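Phospholyase (Arthrobacter aurescens, PDB 5G4I) probably catalyses the pyridoxal-phosphate-dependent elimination of phosphate from ethanolamine phosphate, using the scaffold of a class III transaminase. Local coordinates at residues S143-H148 and F221-L226; F215-L220 and V248-V253; A155-G160 and G168-A173. All coordinates share one frame; numbering follows the deposited sequence.

Interaction 1 of 3, residues S143-H148 and F221-L226. With PLP (pyridoxal-5'-phosphate), chain C.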
loop_
_atom_site.group_PDB
_atom_site.type_symbol
_atom_site.label_atom_id
_atom_site.label_comp_id
_atom_site.label_asym_id
_atom_site.label_seq_id
_atom_site.Cartn_x
_atom_site.Cartn_y
_atom_site.Cartn_z
ATOM N N SER A 143 -1.619 20.198 10.901
ATOM C CA SER A 143 -2.536 20.693 11.903
ATOM C C SER A 143 -2.438 19.899 13.224
ATOM O O SER A 143 -1.981 18.742 13.223
ATOM C CB SER A 143 -4.006 20.592 11.401
ATOM O OG SER A 143 -4.623 19.455 11.880
ATOM N N ASP A 144 -2.898 20.534 14.306
ATOM C CA ASP A 144 -2.970 19.911 15.627
ATOM C C ASP A 144 -4.113 18.948 15.832
ATOM O O ASP A 144 -4.216 18.401 16.944
ATOM C CB ASP A 144 -2.940 20.953 16.736
ATOM C CG ASP A 144 -4.180 21.756 16.853
ATOM O OD1 ASP A 144 -5.205 21.592 16.160
ATOM O OD2 ASP A 144 -4.079 22.759 17.676
ATOM N N PHE A 145 -4.884 18.572 14.791
ATOM C CA PHE A 145 -5.847 17.458 14.934
ATOM C C PHE A 145 -6.059 16.835 13.525
ATOM O O PHE A 145 -7.127 16.972 12.913
ATOM C CB PHE A 145 -7.146 17.891 15.648
ATOM C CG PHE A 145 -7.838 16.730 16.346
ATOM C CD1 PHE A 145 -7.334 16.283 17.527
ATOM C CD2 PHE A 145 -8.876 16.075 15.728
ATOM C CE1 PHE A 145 -7.922 15.172 18.180
ATOM C CE2 PHE A 145 -9.499 14.980 16.452
ATOM C CZ PHE A 145 -8.976 14.591 17.578
ATOM N N SER A 146 -4.999 16.167 13.058
ATOM C CA SER A 146 -4.973 15.612 11.673
ATOM C C SER A 146 -4.589 14.148 11.624
ATOM O O SER A 146 -4.021 13.585 12.578
ATOM C CB SER A 146 -4.036 16.422 10.774
ATOM O OG SER A 146 -2.767 16.575 11.313
ATOM N N TYR A 147 -4.862 13.527 10.468
ATOM C CA TYR A 147 -4.507 12.126 10.224
ATOM C C TYR A 147 -4.227 11.914 8.722
ATOM O O TYR A 147 -5.078 12.202 7.869
ATOM C CB TYR A 147 -5.582 11.148 10.717
ATOM C CG TYR A 147 -5.265 9.704 10.363
ATOM C CD1 TYR A 147 -4.262 9.014 11.012
ATOM C CD2 TYR A 147 -5.917 9.047 9.294
ATOM C CE1 TYR A 147 -3.900 7.734 10.685
ATOM C CE2 TYR A 147 -5.608 7.723 8.985
ATOM C CZ TYR A 147 -4.601 7.067 9.663
ATOM O OH TYR A 147 -4.238 5.787 9.321
ATOM N N HIS A 148 -2.988 11.487 8.409
ATOM C CA HIS A 148 -2.569 11.341 6.999
ATOM C C HIS A 148 -2.121 9.927 6.614
ATOM O O HIS A 148 -1.697 9.644 5.488
ATOM C CB HIS A 148 -1.432 12.396 6.711
ATOM C CG HIS A 148 -1.901 13.801 6.855
ATOM N ND1 HIS A 148 -2.729 14.416 5.957
ATOM C CD2 HIS A 148 -1.673 14.734 7.831
ATOM C CE1 HIS A 148 -2.998 15.633 6.372
ATOM N NE2 HIS A 148 -2.416 15.845 7.526
ATOM N N PHE A 221 -10.056 20.300 5.979
ATOM C CA PHE A 221 -9.810 20.209 7.437
ATOM C C PHE A 221 -10.940 19.432 8.113
ATOM O O PHE A 221 -11.502 19.897 9.152
ATOM C CB PHE A 221 -9.559 21.613 8.022
ATOM C CG PHE A 221 -8.269 22.239 7.456
ATOM C CD1 PHE A 221 -7.024 21.900 8.004
ATOM C CD2 PHE A 221 -8.314 23.112 6.360
ATOM C CE1 PHE A 221 -5.860 22.438 7.443
ATOM C CE2 PHE A 221 -7.150 23.621 5.842
ATOM C CZ PHE A 221 -5.922 23.299 6.375
ATOM N N SER A 222 -11.224 18.244 7.573
ATOM C CA SER A 222 -12.321 17.419 8.061
ATOM C C SER A 222 -12.109 16.776 9.407
ATOM O O SER A 222 -12.984 16.923 10.319
ATOM C CB SER A 222 -12.731 16.402 7.006
ATOM O OG SER A 222 -11.682 15.526 6.685
ATOM N N THR A 223 -10.987 16.114 9.673
ATOM C CA THR A 223 -10.693 15.521 10.975
ATOM C C THR A 223 -10.723 16.585 12.114
ATOM O O THR A 223 -11.055 16.274 13.267
ATOM C CB THR A 223 -9.323 14.796 10.917
ATOM O OG1 THR A 223 -9.397 13.819 9.883
ATOM C CG2 THR A 223 -8.915 14.109 12.222
ATOM N N GLU A 224 -10.263 17.803 11.755
ATOM C CA GLU A 224 -10.187 18.954 12.648
ATOM C C GLU A 224 -11.583 19.521 13.057
ATOM O O GLU A 224 -11.655 20.387 13.965
ATOM C CB GLU A 224 -9.468 20.098 11.909
ATOM C CG GLU A 224 -7.963 19.894 11.659
ATOM C CD GLU A 224 -7.634 19.110 10.407
ATOM O OE1 GLU A 224 -8.551 18.556 9.695
ATOM O OE2 GLU A 224 -6.421 19.009 10.074
ATOM N N GLY A 225 -12.652 19.048 12.434
ATOM C CA GLY A 225 -14.049 19.543 12.640
ATOM C C GLY A 225 -14.657 20.321 11.508
ATOM O O GLY A 225 -15.614 21.115 11.751
ATOM N N LEU A 226 -14.183 20.218 10.279
ATOM C CA LEU A 226 -14.653 20.917 9.098
ATOM C C LEU A 226 -14.583 22.434 9.184
ATOM O O LEU A 226 -15.596 23.163 9.304
ATOM C CB LEU A 226 -16.115 20.446 8.671
ATOM C CG LEU A 226 -16.204 19.120 7.986
ATOM C CD1 LEU A 226 -17.719 18.718 7.844
ATOM C CD2 LEU A 226 -15.554 19.163 6.583
HETATM N N1 PLP C . -5.178 10.966 4.440
HETATM C C2 PLP C . -6.493 11.258 4.585
HETATM C C2A PLP C . -6.948 12.694 4.584
HETATM C C3 PLP C . -7.487 10.167 4.743
HETATM O O3 PLP C . -8.814 10.436 4.890
HETATM C C4 PLP C . -6.981 8.776 4.737
HETATM C C4A PLP C . -7.895 7.621 4.889
HETATM C C5 PLP C . -5.519 8.591 4.571
HETATM C C6 PLP C . -4.700 9.709 4.432
HETATM C C5A PLP C . -4.923 7.202 4.554
HETATM O O4P PLP C . -5.607 6.402 3.592
HETATM P P PLP C . -5.377 4.809 3.543
HETATM O O1P PLP C . -6.213 4.286 4.687
HETATM O O2P PLP C . -5.876 4.411 2.174
HETATM O O3P PLP C . -3.888 4.650 3.735
HETATM O O HOH W 1 -7.843 12.536 8.146
#

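Interaction 2 of 3, residues F215-L220 and V248-V253. With PLP (pyridoxal-5'-phosphate), chain C.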
loop_
_atom_site.group_PDB
_atom_site.type_symbol
_atom_site.label_atom_id
_atom_site.label_comp_id
_atom_site.label_asym_id
_atom_site.label_seq_id
_atom_site.Cartn_x
_atom_site.Cartn_y
_atom_site.Cartn_z
ATOM N N PHE A 215 4.694 21.603 4.319
ATOM C CA PHE A 215 3.364 21.769 4.964
ATOM C C PHE A 215 2.422 20.772 4.272
ATOM O O PHE A 215 2.334 20.795 3.028
ATOM C CB PHE A 215 2.859 23.247 4.770
ATOM C CG PHE A 215 1.426 23.495 5.134
ATOM C CD1 PHE A 215 0.983 23.274 6.400
ATOM C CD2 PHE A 215 0.520 24.049 4.185
ATOM C CE1 PHE A 215 -0.346 23.587 6.797
ATOM C CE2 PHE A 215 -0.771 24.301 4.568
ATOM C CZ PHE A 215 -1.225 24.097 5.851
ATOM N N LEU A 216 1.767 19.953 5.058
ATOM C CA LEU A 216 0.903 18.872 4.558
ATOM C C LEU A 216 -0.487 19.121 5.159
ATOM O O LEU A 216 -0.646 19.346 6.389
ATOM C CB LEU A 216 1.422 17.509 5.103
ATOM C CG LEU A 216 0.569 16.274 4.915
ATOM C CD1 LEU A 216 0.244 15.984 3.463
ATOM C CD2 LEU A 216 1.242 15.061 5.583
ATOM N N PHE A 217 -1.563 19.119 4.336
ATOM C CA PHE A 217 -2.920 19.507 4.820
ATOM C C PHE A 217 -3.993 18.853 3.972
ATOM O O PHE A 217 -3.844 18.675 2.749
ATOM C CB PHE A 217 -3.115 21.056 4.851
ATOM C CG PHE A 217 -3.286 21.706 3.484
ATOM C CD1 PHE A 217 -2.228 21.811 2.582
ATOM C CD2 PHE A 217 -4.519 22.239 3.084
ATOM C CE1 PHE A 217 -2.410 22.445 1.338
ATOM C CE2 PHE A 217 -4.700 22.885 1.852
ATOM C CZ PHE A 217 -3.645 22.983 0.984
ATOM N N ASP A 218 -5.135 18.555 4.657
ATOM C CA ASP A 218 -6.433 18.269 4.009
ATOM C C ASP A 218 -7.167 19.548 3.758
ATOM O O ASP A 218 -7.531 20.248 4.745
ATOM C CB ASP A 218 -7.259 17.344 4.935
ATOM C CG ASP A 218 -8.750 17.254 4.630
ATOM O OD1 ASP A 218 -9.172 17.595 3.498
ATOM O OD2 ASP A 218 -9.496 16.824 5.590
ATOM N N PRO A 219 -7.421 19.943 2.508
ATOM C CA PRO A 219 -8.121 21.278 2.252
ATOM C C PRO A 219 -9.462 21.494 2.952
ATOM O O PRO A 219 -9.829 22.619 3.269
ATOM C CB PRO A 219 -8.341 21.240 0.708
ATOM C CG PRO A 219 -7.187 20.456 0.194
ATOM C CD PRO A 219 -6.967 19.329 1.222
ATOM N N LEU A 220 -10.223 20.430 3.218
ATOM C CA LEU A 220 -11.506 20.508 3.954
ATOM C C LEU A 220 -11.301 20.608 5.486
ATOM O O LEU A 220 -12.289 20.896 6.261
ATOM C CB LEU A 220 -12.432 19.307 3.642
ATOM C CG LEU A 220 -13.202 19.495 2.304
ATOM C CD1 LEU A 220 -13.878 18.163 1.906
ATOM C CD2 LEU A 220 -14.276 20.604 2.388
ATOM N N VAL A 248 4.798 22.391 -0.543
ATOM C CA VAL A 248 3.394 22.221 -0.094
ATOM C C VAL A 248 2.803 20.930 -0.660
ATOM O O VAL A 248 2.874 20.696 -1.895
ATOM C CB VAL A 248 2.518 23.420 -0.530
ATOM C CG1 VAL A 248 1.041 23.153 -0.125
ATOM C CG2 VAL A 248 3.048 24.725 0.089
ATOM N N ILE A 249 2.235 20.084 0.238
ATOM C CA ILE A 249 1.542 18.852 -0.148
ATOM C C ILE A 249 0.018 19.064 0.176
ATOM O O ILE A 249 -0.346 19.223 1.346
ATOM C CB ILE A 249 2.000 17.562 0.568
ATOM C CG1 ILE A 249 3.534 17.307 0.408
ATOM C CG2 ILE A 249 1.212 16.324 0.025
ATOM C CD1 ILE A 249 4.065 16.288 1.393
ATOM N N SER A 250 -0.849 18.970 -0.867
ATOM C CA SER A 250 -2.320 18.839 -0.608
ATOM C C SER A 250 -2.705 17.371 -0.567
ATOM O O SER A 250 -2.559 16.688 -1.638
ATOM C CB SER A 250 -3.153 19.556 -1.683
ATOM O OG SER A 250 -4.539 19.487 -1.362
ATOM N N ASP A 251 -3.231 16.924 0.583
ATOM C CA ASP A 251 -3.754 15.543 0.749
ATOM C C ASP A 251 -5.238 15.621 0.331
ATOM O O ASP A 251 -6.040 16.224 1.021
ATOM C CB ASP A 251 -3.575 15.120 2.196
ATOM C CG ASP A 251 -4.148 13.745 2.501
ATOM O OD1 ASP A 251 -4.994 13.273 1.739
ATOM O OD2 ASP A 251 -3.800 13.191 3.590
ATOM N N GLU A 252 -5.506 15.048 -0.867
ATOM C CA GLU A 252 -6.843 15.040 -1.502
ATOM C C GLU A 252 -7.594 13.782 -1.237
ATOM O O GLU A 252 -8.617 13.532 -1.917
ATOM C CB GLU A 252 -6.719 15.313 -2.995
ATOM C CG GLU A 252 -6.200 16.695 -3.322
ATOM C CD GLU A 252 -7.185 17.835 -3.141
ATOM O OE1 GLU A 252 -8.401 17.564 -3.143
ATOM O OE2 GLU A 252 -6.703 18.984 -3.032
ATOM N N VAL A 253 -7.216 12.997 -0.246
ATOM C CA VAL A 253 -7.968 11.736 0.007
ATOM C C VAL A 253 -9.389 12.015 0.384
ATOM O O VAL A 253 -10.297 11.239 -0.112
ATOM C CB VAL A 253 -7.219 10.839 1.072
ATOM C CG1 VAL A 253 -8.073 9.643 1.432
ATOM C CG2 VAL A 253 -5.867 10.433 0.570
HETATM N N1 PLP C . -5.178 10.966 4.440
HETATM C C2 PLP C . -6.493 11.258 4.585
HETATM C C2A PLP C . -6.948 12.694 4.584
HETATM C C3 PLP C . -7.487 10.167 4.743
HETATM O O3 PLP C . -8.814 10.436 4.890
HETATM C C4 PLP C . -6.981 8.776 4.737
HETATM C C4A PLP C . -7.895 7.621 4.889
HETATM C C5 PLP C . -5.519 8.591 4.571
HETATM C C6 PLP C . -4.700 9.709 4.432
HETATM C C5A PLP C . -4.923 7.202 4.554
HETATM O O4P PLP C . -5.607 6.402 3.592
HETATM P P PLP C . -5.377 4.809 3.543
HETATM O O1P PLP C . -6.213 4.286 4.687
HETATM O O2P PLP C . -5.876 4.411 2.174
HETATM O O3P PLP C . -3.888 4.650 3.735
HETATM O O HOH W 2 -8.535 15.592 1.674
#

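Interaction 3 of 3, residues A155-G160 and G168-A173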
loop_
_atom_site.group_PDB
_atom_site.type_symbol
_atom_site.label_atom_id
_atom_site.label_comp_id
_atom_site.label_asym_id
_atom_site.label_seq_id
_atom_site.Cartn_x
_atom_site.Cartn_y
_atom_site.Cartn_z
ATOM N N ALA A 155 2.989 8.022 11.418
ATOM C CA ALA A 155 2.699 7.971 12.831
ATOM C C ALA A 155 3.419 9.029 13.638
ATOM O O ALA A 155 2.793 9.625 14.519
ATOM C CB ALA A 155 3.079 6.578 13.371
ATOM N N GLU A 156 4.669 9.305 13.254
ATOM C CA GLU A 156 5.461 10.335 13.947
ATOM C C GLU A 156 4.904 11.743 13.813
ATOM O O GLU A 156 5.370 12.651 14.573
ATOM C CB GLU A 156 6.928 10.274 13.475
ATOM C CG GLU A 156 7.667 8.977 13.895
ATOM C CD GLU A 156 9.056 8.842 13.301
ATOM O OE1 GLU A 156 9.445 9.641 12.435
ATOM O OE2 GLU A 156 9.729 7.825 13.565
ATOM N N ILE A 157 4.012 11.992 12.826
ATOM C CA ILE A 157 3.449 13.351 12.633
ATOM C C ILE A 157 1.980 13.407 13.027
ATOM O O ILE A 157 1.343 14.443 12.903
ATOM C CB ILE A 157 3.671 13.861 11.178
ATOM C CG1 ILE A 157 2.671 13.233 10.175
ATOM C CG2 ILE A 157 5.094 13.687 10.735
ATOM C CD1 ILE A 157 2.789 13.701 8.738
ATOM N N THR A 158 1.370 12.262 13.473
ATOM C CA THR A 158 -0.063 12.152 13.726
ATOM C C THR A 158 -0.516 12.860 15.021
ATOM O O THR A 158 0.034 12.585 16.096
ATOM C CB THR A 158 -0.489 10.671 13.771
ATOM O OG1 THR A 158 -0.252 10.054 12.474
ATOM C CG2 THR A 158 -1.925 10.491 14.107
ATOM N N THR A 159 -1.555 13.744 14.919
ATOM C CA THR A 159 -2.085 14.506 16.051
ATOM C C THR A 159 -3.572 14.193 16.334
ATOM O O THR A 159 -4.045 14.516 17.489
ATOM C CB THR A 159 -1.884 15.974 15.817
ATOM O OG1 THR A 159 -2.562 16.352 14.602
ATOM C CG2 THR A 159 -0.402 16.348 15.758
ATOM N N GLY A 160 -4.334 13.622 15.410
ATOM C CA GLY A 160 -5.773 13.457 15.541
ATOM C C GLY A 160 -6.243 12.075 15.828
ATOM O O GLY A 160 -7.486 11.806 15.841
ATOM N N GLY A 168 7.074 13.502 16.723
ATOM C CA GLY A 168 8.477 13.677 16.362
ATOM C C GLY A 168 9.053 15.041 16.679
ATOM O O GLY A 168 8.337 16.059 16.569
ATOM N N ALA A 169 10.359 15.036 17.030
ATOM C CA ALA A 169 10.964 16.369 17.272
ATOM C C ALA A 169 11.029 17.243 16.039
ATOM O O ALA A 169 11.136 18.484 16.178
ATOM C CB ALA A 169 12.405 16.148 17.761
ATOM N N HIS A 170 10.928 16.648 14.851
ATOM C CA HIS A 170 10.951 17.386 13.572
ATOM C C HIS A 170 9.548 17.941 13.197
ATOM O O HIS A 170 9.405 18.447 12.047
ATOM C CB HIS A 170 11.500 16.504 12.438
ATOM C CG HIS A 170 10.653 15.262 12.190
ATOM N ND1 HIS A 170 10.602 14.197 13.102
ATOM C CD2 HIS A 170 9.856 14.930 11.160
ATOM C CE1 HIS A 170 9.738 13.287 12.626
ATOM N NE2 HIS A 170 9.308 13.693 11.447
ATOM N N VAL A 171 8.571 17.852 14.078
ATOM C CA VAL A 171 7.154 18.188 13.719
ATOM C C VAL A 171 6.765 19.421 14.551
ATOM O O VAL A 171 7.003 19.449 15.789
ATOM C CB VAL A 171 6.202 16.974 13.966
ATOM C CG1 VAL A 171 4.775 17.297 13.502
ATOM C CG2 VAL A 171 6.795 15.749 13.319
ATOM N N ARG A 172 5.998 20.345 13.930
ATOM C CA ARG A 172 5.246 21.360 14.646
ATOM C C ARG A 172 3.790 21.305 14.251
ATOM O O ARG A 172 3.508 21.351 13.020
ATOM C CB ARG A 172 5.837 22.792 14.464
ATOM C CG ARG A 172 7.284 22.962 14.979
ATOM C CD ARG A 172 7.410 22.846 16.519
ATOM N NE ARG A 172 8.820 23.064 16.908
ATOM C CZ ARG A 172 9.731 22.114 16.884
ATOM N NH1 ARG A 172 9.500 20.874 16.474
ATOM N NH2 ARG A 172 11.062 22.397 17.063
ATOM N N ALA A 173 2.892 21.210 15.265
ATOM C CA ALA A 173 1.442 21.198 15.044
ATOM C C ALA A 173 0.836 22.590 15.126
ATOM O O ALA A 173 1.156 23.386 16.075
ATOM C CB ALA A 173 0.842 20.294 16.057
#

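Interaction 1 of 3, residues S143-H148 and F221-L226
Phe145 and Glu224, with CA atoms 5.1 Å apart, are the point of closest backbone approach between two irregular loops, the second folded by a type I turn from Ser222 to Gly225. Ser143 OG donates to Glu224 OE2 at 2.6 Å, reaching the carboxylate on its anti side and 17° out of its plane. The glutamate gets there by a bend at chi2 (85°) that brings CD back to 3.3 Å from Phe145 O. Phe145 N in turn donates to Ser143 OG at 3.1 Å, an ST turn that holds the hydroxyl between backbone and carboxylate. Both loops follow the C-terminal ends of parallel strands, 140-143 and 214-217, in the large domain of a fold-type I enzyme, and the first brings Tyr147 and His148 into the PLP pocket. One residue before Glu224, Thr223 O lies in the plane of the Phe145 ring at its edge, 3.3 Å from CD2. Thr223 CG2, anti to its own backbone N, sits 3.4 Å from Phe145 O, while Thr223 OG1 is 2.7 Å from a water that donates to Tyr147 O. Phe309 of the second subunit packs on the Tyr147 side chain.

Interaction 2 of 3, residues F215-L220 and V248-V253
Phe215 to Phe217 and Val248 to Asp251 run side by side as parallel strands, their axes 4.9 Å apart and 12° from alignment. Ile249 N donates to Phe215 O at 2.9 Å, Phe217 N answers to Ile249 O, and Asp251 N closes the ladder on Phe217 O at 2.9 Å. Leu216 and Ile249 share one face of the sheet, where Leu216 CD1 reaches Ile249 CG2 at 3.6 Å beside helix 120-135. On the other face Phe217 has CG between its backbone N and carbonyl carbon (chi1 74°), and Val248 CG1 meets the edge of its ring, 3.8 Å from CE1. Helix 233-243 packs on Phe215 on that same face, completing a beta-alpha-beta crossover of the large domain. Past the strands the two segments stay in touch: Pro219 CG lies 3.2 Å from Ser250 OG, whose hydrogen goes to Glu252 OE2. A water donates both to Asp218 OD1 and to Asp251 O, and each aspartate makes an Asx turn, Asp218 OD1 with Leu220 N and Asp251 OD1 with Val253 N. The other oxygen of Asp218 is bonded by Ser222. Asp251 CG stands anti to the backbone N (chi1 177°), and OD2 lies 2.8 Å from PLP N1 while also accepting from His148 ND1 and Asn124 ND2. An alanine at Asp251 would probably leave the pyridine nitrogen without its carboxylate, His148 and Asn124 without a shared acceptor, and Val253 N without its Asx-turn partner. Val253 lies against one face of the cofactor ring, its CG1 3.4 Å from PLP C3.

Interaction 3 of 3, residues A155-G160 and G168-A173
Glu156 meets the 168-173 segment twice, through its backbone carbonyl and through its carboxylate. Gly168 N donates to Glu156 O at 2.9 Å, a nearly straight bond (167° at the hydrogen) lying in the carbonyl plane. The same oxygen has Val171 CG2 at 3.6 Å. Beyond CG the Glu156 side chain is extended, and it crosses His170 at about a right angle, bringing OE1 to 3.7 Å from His170 CE1. The carboxylate and the imidazole are turned 75° against each other and OE1 stays 4.2 Å from His170 NE2, so the pair is close without a bond; a carboxylate this near would probably favour a positive charge on the imidazole. Ile157 and Val171 make the apolar part. Their CG2 methyls touch at 3.7 Å with the side chains crossing, and Val171 CG2 also sits over the centre of the His170 ring, on one face. His170 CG lies between its backbone N and carbonyl carbon (chi1 61°), on the side from which the ring can lie over the valine. This joins the end of helix 152-155 to strand 171-174, the outermost strand of the large-domain sheet on this side; a type I turn, Ala155 to Thr158, leads out of the helix and another, Gly168 to Val171, leads into the strand. The neighbouring strand 140-143 adds Val142, which touches both Ile157 and Val171. A CB on Gly168 would clash with His170 CE1. Further along, Thr159 CG2 rests 4.1 Å from Ala173 CB, while Thr159 OG1 turns to Ser143 O and Ser146 N. Arg172 NH1 ties the second turn down, donating to Ala169 O at 2.9 Å and also to Val171 O.

All three contacts lie in or beside the large-domain sheet, at different depths. Interaction 2 is fully buried and joins neighbouring inner strands by a regular backbone ladder, whereas interaction 1, loop on loop, and interaction 3, a loop on the edge strand and the turn before it, are partly buried, each with one direct hydrogen bond. That bond runs between side chains in interaction 1 and between backbones in interaction 3. Interactions 1 and 2 both reach PLP and meet through His148 and Asp251; interaction 3 lies farther out, at the sheet margin. It is nested within the loop that interaction 1 closes and bound to it at Thr159 and Gly160, while Ile157 CD1 packs on Leu216 CD2 of interaction 2.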